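Local coordinates for uncharacterized HTH-type transcriptional regulator HI_0893 (Haemophilus influenzae, PDB 3QKX), which probably acts as a TetR-family transcriptional regulator, binding regulatory DNA through an N-terminal helix-turn-helix domain, at residues A[58-63]-A[110-115]; A[82-87]-A[128-133]. All coordinates share one frame; numbering follows the deposited sequence.

Contact 1. Residues A[58-63]-A[110-115]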
loop_
_atom_site.group_PDB
_atom_site.type_symbol
_atom_site.label_atom_id
_atom_site.label_comp_id
_atom_site.label_asym_id
_atom_site.label_seq_id
_atom_site.Cartn_x
_atom_site.Cartn_y
_atom_site.Cartn_z
ATOM N N GLN A 58 21.426 -2.610 5.885
ATOM C CA GLN A 58 22.034 -2.711 4.546
ATOM C C GLN A 58 21.042 -3.270 3.518
ATOM O O GLN A 58 21.039 -2.837 2.360
ATOM C CB GLN A 58 23.315 -3.560 4.579
ATOM C CG GLN A 58 24.507 -2.864 5.255
ATOM C CD GLN A 58 25.798 -3.704 5.224
ATOM O OE1 GLN A 58 26.113 -4.360 4.217
ATOM N NE2 GLN A 58 26.551 -3.678 6.330
ATOM N N PHE A 59 20.203 -4.213 3.954
ATOM C CA PHE A 59 19.148 -4.766 3.123
ATOM C C PHE A 59 18.188 -3.680 2.652
ATOM O O PHE A 59 17.849 -3.628 1.472
ATOM C CB PHE A 59 18.389 -5.834 3.904
ATOM C CG PHE A 59 17.216 -6.429 3.162
ATOM C CD1 PHE A 59 17.408 -7.388 2.180
ATOM C CD2 PHE A 59 15.925 -6.059 3.476
ATOM C CE1 PHE A 59 16.330 -7.970 1.521
ATOM C CE2 PHE A 59 14.842 -6.624 2.812
ATOM C CZ PHE A 59 15.052 -7.588 1.834
ATOM N N ALA A 60 17.758 -2.825 3.582
ATOM C CA ALA A 60 16.944 -1.647 3.253
ATOM C C ALA A 60 17.572 -0.847 2.128
ATOM O O ALA A 60 16.918 -0.583 1.124
ATOM C CB ALA A 60 16.760 -0.760 4.478
ATOM N N HIS A 61 18.849 -0.501 2.285
ATOM C CA HIS A 61 19.587 0.271 1.270
ATOM C C HIS A 61 19.609 -0.427 -0.075
ATOM O O HIS A 61 19.473 0.210 -1.115
ATOM C CB HIS A 61 21.030 0.545 1.723
ATOM C CG HIS A 61 21.162 1.738 2.611
ATOM N ND1 HIS A 61 21.022 3.027 2.144
ATOM C CD2 HIS A 61 21.426 1.843 3.936
ATOM C CE1 HIS A 61 21.193 3.878 3.143
ATOM N NE2 HIS A 61 21.444 3.184 4.241
ATOM N N ARG A 62 19.788 -1.740 -0.038
ATOM C CA ARG A 62 19.773 -2.573 -1.233
ATOM C C ARG A 62 18.399 -2.569 -1.861
ATOM O O ARG A 62 18.288 -2.585 -3.081
ATOM C CB ARG A 62 20.246 -4.001 -0.885
ATOM C CG ARG A 62 20.018 -5.084 -1.942
ATOM C CD ARG A 62 18.789 -5.894 -1.628
ATOM N NE ARG A 62 18.709 -7.128 -2.399
ATOM C CZ ARG A 62 17.670 -7.956 -2.369
ATOM N NH1 ARG A 62 16.591 -7.679 -1.633
ATOM N NH2 ARG A 62 17.695 -9.066 -3.092
ATOM N N VAL A 63 17.356 -2.534 -1.031
ATOM C CA VAL A 63 15.976 -2.466 -1.526
ATOM C C VAL A 63 15.659 -1.119 -2.182
ATOM O O VAL A 63 15.075 -1.086 -3.268
ATOM C CB VAL A 63 14.951 -2.802 -0.418
ATOM C CG1 VAL A 63 13.548 -2.487 -0.874
ATOM C CG2 VAL A 63 15.079 -4.297 -0.028
ATOM N N GLU A 110 8.517 -1.303 5.312
ATOM C CA GLU A 110 8.381 -0.043 6.083
ATOM C C GLU A 110 8.740 -0.170 7.575
ATOM O O GLU A 110 9.071 0.832 8.208
ATOM C CB GLU A 110 6.979 0.547 5.931
ATOM C CG GLU A 110 6.755 1.227 4.585
ATOM C CD GLU A 110 5.277 1.542 4.310
ATOM O OE1 GLU A 110 4.472 1.563 5.277
ATOM O OE2 GLU A 110 4.930 1.766 3.124
ATOM N N SER A 111 8.705 -1.391 8.114
ATOM C CA SER A 111 9.223 -1.667 9.470
ATOM C C SER A 111 10.772 -1.691 9.589
ATOM O O SER A 111 11.294 -1.752 10.710
ATOM C CB SER A 111 8.662 -2.997 9.997
ATOM O OG SER A 111 7.246 -2.988 10.016
ATOM N N LEU A 112 11.497 -1.661 8.462
ATOM C CA LEU A 112 12.967 -1.735 8.493
ATOM C C LEU A 112 13.581 -0.420 8.995
ATOM O O LEU A 112 13.061 0.653 8.682
ATOM C CB LEU A 112 13.537 -2.045 7.098
ATOM C CG LEU A 112 13.220 -3.404 6.461
ATOM C CD1 LEU A 112 13.653 -3.415 5.002
ATOM C CD2 LEU A 112 13.891 -4.515 7.221
ATOM N N PRO A 113 14.695 -0.501 9.760
ATOM C CA PRO A 113 15.458 0.698 10.113
ATOM C C PRO A 113 16.410 1.107 8.967
ATOM O O PRO A 113 17.352 0.371 8.713
ATOM C CB PRO A 113 16.261 0.252 11.349
ATOM C CG PRO A 113 16.418 -1.219 11.215
ATOM C CD PRO A 113 15.286 -1.724 10.354
ATOM N N ASN A 114 16.208 2.228 8.258
ATOM C CA ASN A 114 15.119 3.200 8.424
ATOM C C ASN A 114 14.472 3.479 7.062
ATOM O O ASN A 114 15.030 4.216 6.247
ATOM C CB ASN A 114 15.660 4.505 9.027
ATOM C CG ASN A 114 16.419 4.284 10.323
ATOM O OD1 ASN A 114 15.824 4.027 11.366
ATOM N ND2 ASN A 114 17.736 4.403 10.264
ATOM N N PHE A 115 13.302 2.882 6.812
ATOM C CA PHE A 115 12.520 3.161 5.576
ATOM C C PHE A 115 11.916 4.591 5.574
ATOM O O PHE A 115 11.441 5.073 4.531
ATOM C CB PHE A 115 11.412 2.102 5.372
ATOM C CG PHE A 115 10.918 1.993 3.946
#

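Contact 2. Residues A[82-87]-A[128-133]. With SO4 (sulfate ion), chain F; EDO (1,2-ethanediol), chain C.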
loop_
_atom_site.group_PDB
_atom_site.type_symbol
_atom_site.label_atom_id
_atom_site.label_comp_id
_atom_site.label_asym_id
_atom_site.label_seq_id
_atom_site.Cartn_x
_atom_site.Cartn_y
_atom_site.Cartn_z
ATOM N N PHE A 82 5.128 11.799 -21.412
ATOM C CA PHE A 82 4.178 10.691 -21.228
ATOM C C PHE A 82 4.845 9.338 -21.423
ATOM O O PHE A 82 4.661 8.443 -20.625
ATOM C CB PHE A 82 2.999 10.797 -22.201
ATOM C CG PHE A 82 2.095 9.616 -22.159
ATOM C CD1 PHE A 82 1.435 9.286 -20.991
ATOM C CD2 PHE A 82 1.926 8.800 -23.270
ATOM C CE1 PHE A 82 0.586 8.150 -20.932
ATOM C CE2 PHE A 82 1.076 7.653 -23.211
ATOM C CZ PHE A 82 0.412 7.350 -22.049
ATOM N N GLU A 83 5.611 9.193 -22.493
ATOM C CA GLU A 83 6.314 7.930 -22.738
ATOM C C GLU A 83 7.373 7.637 -21.674
ATOM O O GLU A 83 7.600 6.466 -21.343
ATOM C CB GLU A 83 6.941 7.895 -24.134
ATOM C CG GLU A 83 5.917 7.926 -25.289
ATOM C CD GLU A 83 4.928 6.726 -25.294
ATOM O OE1 GLU A 83 5.219 5.665 -24.663
ATOM O OE2 GLU A 83 3.851 6.864 -25.934
ATOM N N GLN A 84 7.992 8.685 -21.129
ATOM C CA GLN A 84 8.899 8.521 -20.006
ATOM C C GLN A 84 8.135 8.020 -18.800
ATOM O O GLN A 84 8.593 7.148 -18.097
ATOM C CB GLN A 84 9.620 9.829 -19.667
ATOM C CG GLN A 84 10.600 10.290 -20.735
ATOM C CD GLN A 84 11.133 11.704 -20.489
ATOM O OE1 GLN A 84 11.152 12.190 -19.351
ATOM N NE2 GLN A 84 11.583 12.357 -21.554
ATOM N N TYR A 85 6.954 8.574 -18.576
ATOM C CA TYR A 85 6.105 8.137 -17.490
ATOM C C TYR A 85 5.589 6.709 -17.738
ATOM O O TYR A 85 5.594 5.903 -16.842
ATOM C CB TYR A 85 4.946 9.104 -17.282
ATOM C CG TYR A 85 3.906 8.580 -16.312
ATOM C CD1 TYR A 85 4.045 8.753 -14.958
ATOM C CD2 TYR A 85 2.752 7.954 -16.775
ATOM C CE1 TYR A 85 3.062 8.256 -14.061
ATOM C CE2 TYR A 85 1.800 7.468 -15.901
ATOM C CZ TYR A 85 1.965 7.616 -14.552
ATOM O OH TYR A 85 0.993 7.126 -13.705
ATOM N N ARG A 86 5.153 6.427 -18.960
ATOM C CA ARG A 86 4.669 5.106 -19.325
ATOM C C ARG A 86 5.747 4.049 -19.165
ATOM O O ARG A 86 5.482 2.981 -18.650
ATOM C CB ARG A 86 4.156 5.132 -20.758
ATOM C CG ARG A 86 3.720 3.795 -21.325
ATOM C CD ARG A 86 2.827 4.007 -22.512
ATOM N NE ARG A 86 2.588 2.766 -23.216
ATOM C CZ ARG A 86 3.321 2.279 -24.220
ATOM N NH1 ARG A 86 4.404 2.915 -24.697
ATOM N NH2 ARG A 86 2.979 1.108 -24.746
ATOM N N GLN A 87 6.968 4.355 -19.574
ATOM C CA GLN A 87 8.098 3.439 -19.345
ATOM C C GLN A 87 8.270 3.151 -17.861
ATOM O O GLN A 87 8.456 2.010 -17.477
ATOM C CB GLN A 87 9.386 4.039 -19.885
ATOM C CG GLN A 87 10.626 3.114 -19.821
ATOM C CD GLN A 87 10.458 1.908 -20.702
ATOM O OE1 GLN A 87 10.411 2.035 -21.906
ATOM N NE2 GLN A 87 10.296 0.743 -20.100
ATOM N N ASP A 128 11.807 12.288 -9.093
ATOM C CA ASP A 128 12.014 13.677 -8.712
ATOM C C ASP A 128 12.491 14.477 -9.911
ATOM O O ASP A 128 11.952 15.561 -10.187
ATOM C CB ASP A 128 13.034 13.802 -7.542
ATOM C CG ASP A 128 12.429 13.425 -6.147
ATOM O OD1 ASP A 128 11.209 13.163 -6.029
ATOM O OD2 ASP A 128 13.195 13.407 -5.161
ATOM N N LEU A 129 13.485 13.930 -10.621
ATOM C CA LEU A 129 14.073 14.581 -11.796
ATOM C C LEU A 129 13.049 14.753 -12.893
ATOM O O LEU A 129 12.979 15.811 -13.528
ATOM C CB LEU A 129 15.248 13.773 -12.360
ATOM C CG LEU A 129 16.569 13.682 -11.575
ATOM C CD1 LEU A 129 17.628 12.951 -12.416
ATOM C CD2 LEU A 129 17.083 15.042 -11.152
ATOM N N PHE A 130 12.274 13.708 -13.130
ATOM C CA PHE A 130 11.250 13.746 -14.149
ATOM C C PHE A 130 10.219 14.832 -13.842
ATOM O O PHE A 130 9.842 15.587 -14.725
ATOM C CB PHE A 130 10.576 12.388 -14.259
ATOM C CG PHE A 130 9.284 12.406 -15.034
ATOM C CD1 PHE A 130 9.300 12.323 -16.416
ATOM C CD2 PHE A 130 8.051 12.492 -14.378
ATOM C CE1 PHE A 130 8.124 12.333 -17.152
ATOM C CE2 PHE A 130 6.849 12.484 -15.109
ATOM C CZ PHE A 130 6.892 12.415 -16.504
ATOM N N CYS A 131 9.766 14.886 -12.590
ATOM C CA CYS A 131 8.837 15.917 -12.141
ATOM C C CYS A 131 9.384 17.292 -12.389
ATOM O O CYS A 131 8.650 18.147 -12.841
ATOM C CB CYS A 131 8.490 15.750 -10.664
ATOM S SG CYS A 131 7.402 14.342 -10.363
ATOM N N HIS A 132 10.677 17.500 -12.128
ATOM C CA HIS A 132 11.290 18.806 -12.308
ATOM C C HIS A 132 11.291 19.227 -13.787
ATOM O O HIS A 132 10.910 20.357 -14.103
ATOM C CB HIS A 132 12.715 18.832 -11.735
ATOM C CG HIS A 132 13.348 20.196 -11.736
ATOM N ND1 HIS A 132 12.749 21.302 -11.159
ATOM C CD2 HIS A 132 14.543 20.630 -12.225
ATOM C CE1 HIS A 132 13.541 22.356 -11.303
ATOM N NE2 HIS A 132 14.633 21.978 -11.948
ATOM N N GLN A 133 11.689 18.313 -14.675
ATOM C CA GLN A 133 11.745 18.607 -16.116
ATOM C C GLN A 133 10.343 18.801 -16.704
ATOM O O GLN A 133 10.106 19.753 -17.458
ATOM C CB GLN A 133 12.487 17.495 -16.895
ATOM C CG GLN A 133 14.001 17.412 -16.647
ATOM C CD GLN A 133 14.742 18.730 -16.943
ATOM O OE1 GLN A 133 15.686 19.099 -16.236
ATOM N NE2 GLN A 133 14.297 19.450 -17.981
HETATM S S SO4 F . 5.460 0.508 -27.180
HETATM O O1 SO4 F . 6.767 0.993 -26.722
HETATM O O2 SO4 F . 4.523 1.618 -27.365
HETATM O O3 SO4 F . 4.936 -0.446 -26.197
HETATM O O4 SO4 F . 5.598 -0.175 -28.462
HETATM C C1 EDO C . 8.609 10.284 -4.169
HETATM O O1 EDO C . 8.117 8.950 -3.982
HETATM C C2 EDO C . 9.204 10.814 -2.867
HETATM O O2 EDO C . 9.828 12.084 -3.111
#

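Contact 1. Residues A[58-63]-A[110-115]
L112 CD1 fits into the angle between the F59 ring and the methyl of A60, and these three side chains make most of the contact between residues 58-63 and 110-115. CD1 sits 3.8 Å from F59 CD2, at the edge of the ring and near its plane, and 4.1 Å from A60 CB. A60 marks the closest backbone approach, its CA lying 6.6 Å from that of L112, a spacing that a side chain of one carbon permits. F59 reaches in from its flank of the helix with CG anti to the backbone N (chi1 177°). One face of its ring rests on V63 CG2 a turn later, while T17, D18 and M21 of helix 6-23 also touch it. Polar groups play a lesser part: P113 O comes within 4.4 Å of A60 CB, with no hydrogen bond between the segments. The loop is shaped by its own backbone, through F115 N to L112 O (2.9 Å) and a cis peptide between P113 and N114. On the helix, R62 turns elsewhere, forming salt bridges to E11 and D18 of helix 6-23. Helix 52-72 therefore meets helix 6-23 through both ring and charge, but residues 110-115 almost wholly through apolar carbons, an interface held by shape and apolar burial without directional bonds.

Contact 2. Residues A[82-87]-A[128-133]
F130 points its ring from helix 126-137 at helix 81-98, where the ring meets Q84 and Y85; this is the closely packed part of the contact. Q84 OE1 lies at the ring edge, in its plane, 3.5 Å from F130 CD1, and the amide is turned 70° from the ring. Such an approach sets a partly negative oxygen against the slightly positive rim of an aromatic. The other end of the amide is fixed as well, Q84 NE2 donating to the backbone oxygen of K79. Y85 adds its CB, 3.9 Å from F130 CZ, then carries its own ring away: with CG anti to the backbone N (chi1 171°), it meets W183 and its hydroxyl is hydrogen-bonded to S182. F81, M88 and W183 also touch F130, so the ring is buried where three helices converge. The flank of helix 81-98 turned from F130 is charged and partly exposed, and takes no part in the packing. R86 NH1 donates to the syn lone pair of E83 OE1 at 2.9 Å, and NE pairs with E176 of helix 172-184. A sulfate, probably from the crystallisation liquor, lies at the guanidinium edge, R86 NH2 reaching its O3 at 2.9 Å and NH1 its O2 at 3.0 Å. On the far side of helix 126-137, ethanediol O2 makes a weak 3.4 Å bond to D128 OD1. No hydrogen bond joins the two segments; the packing rests mainly on burial of the F130 ring, with the Q84 oxygen at its rim probably a small electrostatic gain, while the ionic groups serve other partners.

From the N terminus, the helix-turn-helix region leads into helix 52-72, whose residues 58-63 open contact 1. The chain next enters helix 81-98, where residues 82-87 open contact 2, and continues through helix 100-109 to the loop at 110-115, which closes contact 1 across 46 intervening residues. Helix 126-137 then closes contact 2 with residues 128-133, across 40. The two closures cross, neither nesting in the other. Their centres are 25 Å apart, on opposite sides of the chain's centre. Contact 1 ties helix 52-72, which leads from the DNA-binding region into the rest of the chain, to the loop after helix 100-109; contact 2 joins two helices within the C-terminal domain.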